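Local coordinates for RNA pseudouridylate synthase domain-containing protein 4 (Homo sapiens, PDB 5UBA), which catalyses the isomerization of uridine to pseudouridine in mitochondrial RNAs, including a 16S ribosomal RNA modification required to assemble a functional mitochondrial ribosome, at residues A[105-116]-A[251-262]. Sequence-based numbering, arbitrary orientation. Where two conformers were deposited one is given.
Sequences LFRTRQVVKKYW and HLHARQLILPAL
Trp116 and Arg255 stack where strands 112-116 and 252-259 pair antiparallel: the guanidinium lies over the indole's six-membered ring, CZ 4.0 Å from the ring centroid, a cation-pi contact with planes 26° apart. Arginine suits this place because its aliphatic stem also serves: CG sits over the five-membered ring as a CH-pi contact, and the bend at chi2 (67°) carries the guanidinium on over the six-membered ring. Indole NE1 is satisfied by Glu190. A leucine in place of Trp116 would probably leave the guanidinium without its aromatic platform and Glu190 without its indole donor.

Val112 and Ile258 exchange two backbone bonds, Val112 N using a lone pair of Ile258 O; Trp116 and His253 exchange another two. Between them Lys114 N gives Gln256 O an almost straight bond (2.9 Å, 176°), while Lys114 O receives Gln256 N at 3.1 Å and, weakly, Arg255 N. Past the strand end, one water donates to Gln110 O and Ile258 O, giving the latter a second donor. Gln256 runs beside Lys114, but their polar ends bind Asn270 and Gln192 respectively.

Branched Val111 sets CG2 3.6 Å from Leu259 CD2 and over the Phe106 ring, whose edge meets Leu257 CD1. Beyond, Leu105 meets Pro260 tip to tip. Arg255 and Gln256 both opposing Lys114 make a classic beta bulge, here in the mixed sheet of the RluA-family pseudouridine synthase domain, with Leu252 near Asp83, the probable catalytic aspartate.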
ATOM      1  N   LEU A 105     -14.614  -0.062 -12.127  1.00 19.76           N
ATOM      2  CA  LEU A 105     -14.243  -1.399 -11.665  1.00 19.86           C
ATOM      3  C   LEU A 105     -13.753  -1.376 -10.223  1.00 20.65           C
ATOM      4  O   LEU A 105     -14.113  -2.272  -9.425  1.00 20.25           O
ATOM      5  CB  LEU A 105     -13.202  -2.043 -12.580  1.00 19.19           C
ATOM      6  CG  LEU A 105     -13.601  -2.353 -14.026  1.00 20.37           C
ATOM      7  CD1 LEU A 105     -12.445  -2.871 -14.849  1.00 20.95           C
ATOM      8  CD2 LEU A 105     -14.771  -3.334 -14.053  1.00 21.14           C
ATOM      9  N   PHE A 106     -12.938  -0.384  -9.860  1.00 18.02           N
ATOM     10  CA  PHE A 106     -12.502  -0.262  -8.479  1.00 19.27           C
ATOM     11  C   PHE A 106     -13.658   0.083  -7.543  1.00 20.06           C
ATOM     12  O   PHE A 106     -13.778  -0.501  -6.480  1.00 20.78           O
ATOM     13  CB  PHE A 106     -11.384   0.789  -8.305  1.00 18.87           C
ATOM     14  CG  PHE A 106     -10.010   0.310  -8.692  1.00 19.61           C
ATOM     15  CD1 PHE A 106      -9.177  -0.276  -7.757  1.00 19.41           C
ATOM     16  CD2 PHE A 106      -9.544   0.472  -9.969  1.00 19.61           C
ATOM     17  CE1 PHE A 106      -7.901  -0.690  -8.108  1.00 19.80           C
ATOM     18  CE2 PHE A 106      -8.279   0.046 -10.334  1.00 19.67           C
ATOM     19  CZ  PHE A 106      -7.454  -0.545  -9.390  1.00 18.10           C
ATOM     20  N   ARG A 107     -14.477   1.073  -7.931  1.00 21.27           N
ATOM     21  CA  ARG A 107     -15.611   1.517  -7.092  1.00 22.54           C
ATOM     22  C   ARG A 107     -16.546   0.364  -6.754  1.00 21.81           C
ATOM     23  O   ARG A 107     -17.079   0.284  -5.642  1.00 24.50           O
ATOM     24  CB  ARG A 107     -16.436   2.598  -7.814  1.00 24.05           C
ATOM     25  CG  ARG A 107     -17.439   3.315  -6.914  1.00 25.38           C
ATOM     26  CD  ARG A 107     -18.435   4.160  -7.710  1.00 26.59           C
ATOM     27  NE  ARG A 107     -19.342   3.379  -8.547  1.00 27.49           N
ATOM     28  CZ  ARG A 107     -20.440   2.747  -8.130  1.00 28.85           C
ATOM     29  NH1 ARG A 107     -20.818   2.775  -6.850  1.00 30.98           N
ATOM     30  NH2 ARG A 107     -21.167   2.070  -9.008  1.00 30.09           N
ATOM     31  N   THR A 108     -16.776  -0.487  -7.742  1.00 21.95           N
ATOM     32  CA  THR A 108     -17.713  -1.616  -7.605  1.00 21.56           C
ATOM     33  C   THR A 108     -17.033  -2.915  -7.140  1.00 22.10           C
ATOM     34  O   THR A 108     -17.613  -3.999  -7.253  1.00 22.07           O
ATOM     35  CB  THR A 108     -18.478  -1.864  -8.922  1.00 22.17           C
ATOM     36  OG1 THR A 108     -17.582  -2.199  -9.993  1.00 21.57           O
ATOM     37  CG2 THR A 108     -19.335  -0.622  -9.294  1.00 21.75           C
ATOM     38  N   ARG A 109     -15.777  -2.818  -6.687  1.00 21.56           N
ATOM     39  CA  ARG A 109     -15.073  -3.959  -6.065  1.00 21.29           C
ATOM     40  C   ARG A 109     -14.876  -5.172  -6.970  1.00 20.59           C
ATOM     41  O   ARG A 109     -14.910  -6.332  -6.520  1.00 21.71           O
ATOM     42  CB  ARG A 109     -15.727  -4.335  -4.738  1.00 23.01           C
ATOM     43  CG  ARG A 109     -15.816  -3.166  -3.790  1.00 25.32           C
ATOM     44  CD  ARG A 109     -16.373  -3.567  -2.444  1.00 28.35           C
ATOM     45  NE  ARG A 109     -16.792  -2.387  -1.685  1.00 31.10           N
ATOM     46  CZ  ARG A 109     -17.391  -2.420  -0.499  1.00 33.43           C
ATOM     47  NH1 ARG A 109     -17.627  -3.575   0.123  1.00 36.04           N
ATOM     48  NH2 ARG A 109     -17.726  -1.273   0.092  1.00 39.52           N
ATOM     49  N   GLN A 110     -14.663  -4.909  -8.259  1.00 18.63           N
ATOM     50  CA  GLN A 110     -14.462  -5.937  -9.240  1.00 20.44           C
ATOM     51  C   GLN A 110     -12.983  -6.218  -9.454  1.00 19.61           C
ATOM     52  O   GLN A 110     -12.675  -7.118 -10.213  1.00 23.15           O
ATOM     53  CB  GLN A 110     -15.125  -5.571 -10.577  1.00 21.15           C
ATOM     54  CG  GLN A 110     -16.662  -5.506 -10.513  1.00 22.53           C
ATOM     55  CD  GLN A 110     -17.260  -5.123 -11.865  1.00 22.07           C
ATOM     56  OE1 GLN A 110     -17.849  -4.048 -12.030  1.00 26.94           O
ATOM     57  NE2 GLN A 110     -17.038  -5.960 -12.839  1.00 24.81           N
ATOM     58  N   VAL A 111     -12.092  -5.457  -8.808  1.00 19.93           N
ATOM     59  CA  VAL A 111     -10.644  -5.656  -8.978  1.00 18.86           C
ATOM     60  C   VAL A 111     -10.052  -6.301  -7.736  1.00 19.10           C
ATOM     61  O   VAL A 111     -10.265  -5.792  -6.605  1.00 22.48           O
ATOM     62  CB  VAL A 111      -9.915  -4.303  -9.170  1.00 19.03           C
ATOM     63  CG1 VAL A 111      -8.426  -4.492  -9.360  1.00 20.69           C
ATOM     64  CG2 VAL A 111     -10.492  -3.562 -10.354  1.00 19.33           C
ATOM     65  N   VAL A 112      -9.282  -7.369  -7.936  1.00 17.30           N
ATOM     66  CA  VAL A 112      -8.606  -8.020  -6.818  1.00 17.45           C
ATOM     67  C   VAL A 112      -7.318  -7.219  -6.596  1.00 15.88           C
ATOM     68  O   VAL A 112      -6.503  -7.121  -7.516  1.00 17.98           O
ATOM     69  CB  VAL A 112      -8.243  -9.474  -7.134  1.00 18.43           C
ATOM     70  CG1 VAL A 112      -7.413 -10.072  -5.999  1.00 19.11           C
ATOM     71  CG2 VAL A 112      -9.494 -10.304  -7.391  1.00 19.70           C
ATOM     72  N   LYS A 113      -7.147  -6.679  -5.396  1.00 15.49           N
ATOM     73  CA  LYS A 113      -5.989  -5.863  -5.016  1.00 15.54           C
ATOM     74  C   LYS A 113      -5.228  -6.642  -3.956  1.00 15.09           C
ATOM     75  O   LYS A 113      -5.796  -6.893  -2.898  1.00 16.20           O
ATOM     76  CB  LYS A 113      -6.435  -4.531  -4.381  1.00 17.03           C
ATOM     77  CG  LYS A 113      -7.240  -3.591  -5.266  1.00 18.62           C
ATOM     78  CD  LYS A 113      -7.829  -2.396  -4.505  1.00 19.06           C
ATOM     79  CE  LYS A 113      -8.913  -2.766  -3.507  1.00 20.28           C
ATOM     80  NZ  LYS A 113      -9.360  -1.650  -2.642  1.00 21.84           N
ATOM     81  N   LYS A 114      -3.982  -7.034  -4.224  1.00 14.59           N
ATOM     82  CA  LYS A 114      -3.145  -7.741  -3.241  0.50 15.50           C
ATOM     83  C   LYS A 114      -1.933  -6.895  -2.886  1.00 14.51           C
ATOM     84  O   LYS A 114      -1.274  -6.375  -3.777  1.00 14.65           O
ATOM     85  CB  LYS A 114      -2.648  -9.074  -3.783  0.50 17.42           C
ATOM     86  CG  LYS A 114      -3.721 -10.068  -4.208  0.50 19.19           C
ATOM     87  CD  LYS A 114      -4.529 -10.574  -3.027  0.50 21.65           C
ATOM     88  CE  LYS A 114      -5.386 -11.761  -3.441  0.50 23.02           C
ATOM     89  NZ  LYS A 114      -6.118 -12.402  -2.312  0.50 24.62           N
ATOM     90  N   TYR A 115      -1.650  -6.792  -1.595  1.00 13.48           N
ATOM     91  CA  TYR A 115      -0.509  -6.054  -1.091  1.00 13.75           C
ATOM     92  C   TYR A 115       0.335  -6.987  -0.274  1.00 13.51           C
ATOM     93  O   TYR A 115      -0.177  -7.934   0.313  1.00 14.27           O
ATOM     94  CB  TYR A 115      -0.935  -4.892  -0.226  1.00 14.40           C
ATOM     95  CG  TYR A 115      -1.632  -3.770  -0.940  1.00 16.00           C
ATOM     96  CD1 TYR A 115      -2.928  -3.926  -1.387  1.00 17.31           C
ATOM     97  CD2 TYR A 115      -1.014  -2.529  -1.072  1.00 17.57           C
ATOM     98  CE1 TYR A 115      -3.595  -2.889  -2.016  1.00 19.12           C
ATOM     99  CE2 TYR A 115      -1.662  -1.485  -1.707  1.00 19.55           C
ATOM    100  CZ  TYR A 115      -2.953  -1.670  -2.145  1.00 20.01           C
ATOM    101  OH  TYR A 115      -3.612  -0.620  -2.772  1.00 26.25           O
ATOM    102  N   TRP A 116       1.625  -6.732  -0.249  1.00 13.36           N
ATOM    103  CA  TRP A 116       2.541  -7.443   0.643  1.00 13.74           C
ATOM    104  C   TRP A 116       3.113  -6.441   1.617  1.00 13.10           C
ATOM    105  O   TRP A 116       3.521  -5.331   1.238  1.00 13.91           O
ATOM    106  CB  TRP A 116       3.666  -8.099  -0.140  1.00 14.11           C
ATOM    107  CG  TRP A 116       3.277  -9.373  -0.851  1.00 14.66           C
ATOM    108  CD1 TRP A 116       2.022  -9.901  -1.040  1.00 14.08           C
ATOM    109  CD2 TRP A 116       4.179 -10.281  -1.461  1.00 16.18           C
ATOM    110  NE1 TRP A 116       2.102 -11.083  -1.751  1.00 15.44           N
ATOM    111  CE2 TRP A 116       3.418 -11.332  -2.027  1.00 16.37           C
ATOM    112  CE3 TRP A 116       5.568 -10.305  -1.593  1.00 18.80           C
ATOM    113  CZ2 TRP A 116       4.004 -12.394  -2.705  1.00 18.05           C
ATOM    114  CZ3 TRP A 116       6.151 -11.380  -2.263  1.00 19.67           C
ATOM    115  CH2 TRP A 116       5.375 -12.409  -2.794  1.00 19.05           C
ATOM    116  N   HIS A 251       7.063  -0.510   4.701  1.00 13.20           N
ATOM    117  CA  HIS A 251       7.193  -1.712   3.881  1.00 13.17           C
ATOM    118  C   HIS A 251       5.799  -2.179   3.469  1.00 13.29           C
ATOM    119  O   HIS A 251       5.277  -3.172   3.984  1.00 13.71           O
ATOM    120  CB  HIS A 251       7.941  -2.826   4.619  1.00 13.41           C
ATOM    121  CG  HIS A 251       9.409  -2.566   4.774  1.00 13.39           C
ATOM    122  ND1 HIS A 251       9.905  -1.490   5.476  1.00 14.66           N
ATOM    123  CD2 HIS A 251      10.471  -3.266   4.339  1.00 13.89           C
ATOM    124  CE1 HIS A 251      11.233  -1.540   5.447  1.00 13.69           C
ATOM    125  NE2 HIS A 251      11.596  -2.591   4.744  1.00 14.37           N
ATOM    126  N   LEU A 252       5.223  -1.480   2.501  1.00 12.52           N
ATOM    127  CA  LEU A 252       3.880  -1.791   1.963  1.00 13.17           C
ATOM    128  C   LEU A 252       3.900  -1.692   0.445  1.00 13.15           C
ATOM    129  O   LEU A 252       4.067  -0.597  -0.094  1.00 14.03           O
ATOM    130  CB  LEU A 252       2.831  -0.872   2.563  1.00 13.98           C
ATOM    131  CG  LEU A 252       1.386  -1.061   2.065  1.00 13.73           C
ATOM    132  CD1 LEU A 252       0.882  -2.464   2.389  1.00 13.87           C
ATOM    133  CD2 LEU A 252       0.460  -0.033   2.681  1.00 14.50           C
ATOM    134  N   HIS A 253       3.759  -2.831  -0.215  1.00 12.65           N
ATOM    135  CA  HIS A 253       3.903  -2.973  -1.659  1.00 12.27           C
ATOM    136  C   HIS A 253       2.595  -3.461  -2.303  1.00 12.27           C
ATOM    137  O   HIS A 253       2.036  -4.485  -1.882  1.00 12.31           O
ATOM    138  CB  HIS A 253       5.006  -3.980  -1.932  1.00 12.95           C
ATOM    139  CG  HIS A 253       5.253  -4.249  -3.381  1.00 13.27           C
ATOM    140  ND1 HIS A 253       5.722  -3.284  -4.263  1.00 13.90           N
ATOM    141  CD2 HIS A 253       5.116  -5.386  -4.097  1.00 13.73           C
ATOM    142  CE1 HIS A 253       5.886  -3.840  -5.448  1.00 14.24           C
ATOM    143  NE2 HIS A 253       5.519  -5.107  -5.386  1.00 14.04           N
ATOM    144  N   ALA A 254       2.158  -2.736  -3.340  1.00 11.96           N
ATOM    145  CA  ALA A 254       1.027  -3.168  -4.166  1.00 12.19           C
ATOM    146  C   ALA A 254       1.582  -4.211  -5.136  1.00 12.56           C
ATOM    147  O   ALA A 254       2.207  -3.903  -6.163  1.00 13.27           O
ATOM    148  CB  ALA A 254       0.417  -1.975  -4.893  1.00 12.01           C
ATOM    149  N   ARG A 255       1.415  -5.469  -4.731  1.00 12.89           N
ATOM    150  CA  ARG A 255       2.001  -6.612  -5.395  1.00 14.08           C
ATOM    151  C   ARG A 255       1.272  -7.045  -6.644  1.00 14.42           C
ATOM    152  O   ARG A 255       1.893  -7.453  -7.630  1.00 15.15           O
ATOM    153  CB  ARG A 255       2.050  -7.782  -4.400  1.00 15.21           C
ATOM    154  CG  ARG A 255       2.512  -9.097  -4.972  1.00 17.35           C
ATOM    155  CD  ARG A 255       3.949  -9.041  -5.377  1.00 19.26           C
ATOM    156  NE  ARG A 255       4.438 -10.373  -5.667  1.00 20.73           N
ATOM    157  CZ  ARG A 255       5.685 -10.643  -6.027  1.00 21.95           C
ATOM    158  NH1 ARG A 255       6.588  -9.672  -6.149  1.00 21.54           N
ATOM    159  NH2 ARG A 255       6.034 -11.916  -6.250  1.00 24.30           N
ATOM    160  N   GLN A 256      -0.044  -7.077  -6.578  1.00 14.18           N
ATOM    161  CA  GLN A 256      -0.824  -7.645  -7.663  1.00 15.43           C
ATOM    162  C   GLN A 256      -2.163  -6.936  -7.828  1.00 15.38           C
ATOM    163  O   GLN A 256      -2.787  -6.563  -6.841  1.00 14.88           O
ATOM    164  CB  GLN A 256      -1.064  -9.124  -7.367  1.00 16.68           C
ATOM    165  CG  GLN A 256      -1.923  -9.888  -8.357  1.00 18.01           C
ATOM    166  CD  GLN A 256      -1.954 -11.366  -8.052  1.00 20.08           C
ATOM    167  OE1 GLN A 256      -2.026 -11.764  -6.878  1.00 21.45           O
ATOM    168  NE2 GLN A 256      -1.892 -12.202  -9.097  1.00 20.68           N
ATOM    169  N   LEU A 257      -2.620  -6.827  -9.082  1.00 14.87           N
ATOM    170  CA  LEU A 257      -3.973  -6.395  -9.420  1.00 16.23           C
ATOM    171  C   LEU A 257      -4.532  -7.344 -10.437  1.00 16.54           C
ATOM    172  O   LEU A 257      -3.852  -7.633 -11.421  1.00 17.71           O
ATOM    173  CB  LEU A 257      -3.965  -5.016 -10.083  1.00 18.01           C
ATOM    174  CG  LEU A 257      -3.825  -3.758  -9.276  1.00 19.35           C
ATOM    175  CD1 LEU A 257      -3.963  -2.552 -10.197  1.00 21.14           C
ATOM    176  CD2 LEU A 257      -4.866  -3.681  -8.152  1.00 19.50           C
ATOM    177  N   ILE A 258      -5.753  -7.824 -10.234  1.00 16.47           N
ATOM    178  CA  ILE A 258      -6.407  -8.649 -11.256  1.00 18.93           C
ATOM    179  C   ILE A 258      -7.630  -7.848 -11.713  1.00 18.98           C
ATOM    180  O   ILE A 258      -8.539  -7.595 -10.917  1.00 19.39           O
ATOM    181  CB  ILE A 258      -6.793 -10.054 -10.764  1.00 19.34           C
ATOM    182  CG1 ILE A 258      -5.582 -10.760 -10.121  1.00 20.35           C
ATOM    183  CG2 ILE A 258      -7.356 -10.871 -11.936  1.00 19.79           C
ATOM    184  CD1 ILE A 258      -5.929 -12.092  -9.482  1.00 22.48           C
ATOM    185  N   LEU A 259      -7.602  -7.415 -12.974  1.00 21.61           N
ATOM    186  CA  LEU A 259      -8.654  -6.588 -13.565  1.00 23.24           C
ATOM    187  C   LEU A 259      -9.509  -7.498 -14.443  1.00 24.24           C
ATOM    188  O   LEU A 259      -8.967  -8.278 -15.219  1.00 25.05           O
ATOM    189  CB  LEU A 259      -8.068  -5.505 -14.477  1.00 25.10           C
ATOM    190  CG  LEU A 259      -7.321  -4.315 -13.909  1.00 27.10           C
ATOM    191  CD1 LEU A 259      -6.662  -3.530 -15.044  1.00 28.62           C
ATOM    192  CD2 LEU A 259      -8.294  -3.415 -13.183  1.00 28.12           C
ATOM    193  N   PRO A 260     -10.842  -7.385 -14.349  1.00 26.15           N
ATOM    194  CA  PRO A 260     -11.675  -8.104 -15.314  1.00 28.99           C
ATOM    195  C   PRO A 260     -11.463  -7.574 -16.730  1.00 31.13           C
ATOM    196  O   PRO A 260     -10.854  -6.505 -16.924  1.00 29.50           O
ATOM    197  CB  PRO A 260     -13.109  -7.858 -14.813  1.00 29.29           C
ATOM    198  CG  PRO A 260     -13.034  -6.685 -13.929  1.00 29.01           C
ATOM    199  CD  PRO A 260     -11.622  -6.559 -13.422  1.00 27.02           C
ATOM    200  N   ALA A 261     -11.929  -8.333 -17.718  1.00 37.44           N
ATOM    201  CA  ALA A 261     -11.769  -7.957 -19.131  1.00 41.34           C
ATOM    202  C   ALA A 261     -12.384  -6.583 -19.420  1.00 41.55           C
ATOM    203  O   ALA A 261     -13.463  -6.261 -18.919  1.00 44.17           O
ATOM    204  CB  ALA A 261     -12.389  -9.014 -20.034  1.00 43.50           C
ATOM    205  N   LEU A 262     -11.671  -5.777 -20.203  1.00 44.66           N
ATOM    206  CA  LEU A 262     -12.086  -4.403 -20.498  1.00 46.99           C
ATOM    207  C   LEU A 262     -12.848  -4.305 -21.817  1.00 49.29           C
ATOM    208  O   LEU A 262     -13.789  -3.514 -21.931  1.00 51.17           O
ATOM    209  CB  LEU A 262     -10.863  -3.471 -20.501  1.00 47.54           C
ATOM    210  CG  LEU A 262     -10.234  -3.217 -19.121  1.00 46.72           C
ATOM    211  CD1 LEU A 262      -8.883  -2.531 -19.259  1.00 47.89           C
ATOM    212  CD2 LEU A 262     -11.161  -2.394 -18.232  1.00 46.21           C
TER
HETATM  213  O   HOH W   1     -10.791  -9.325 -10.924  1.00 28.73           O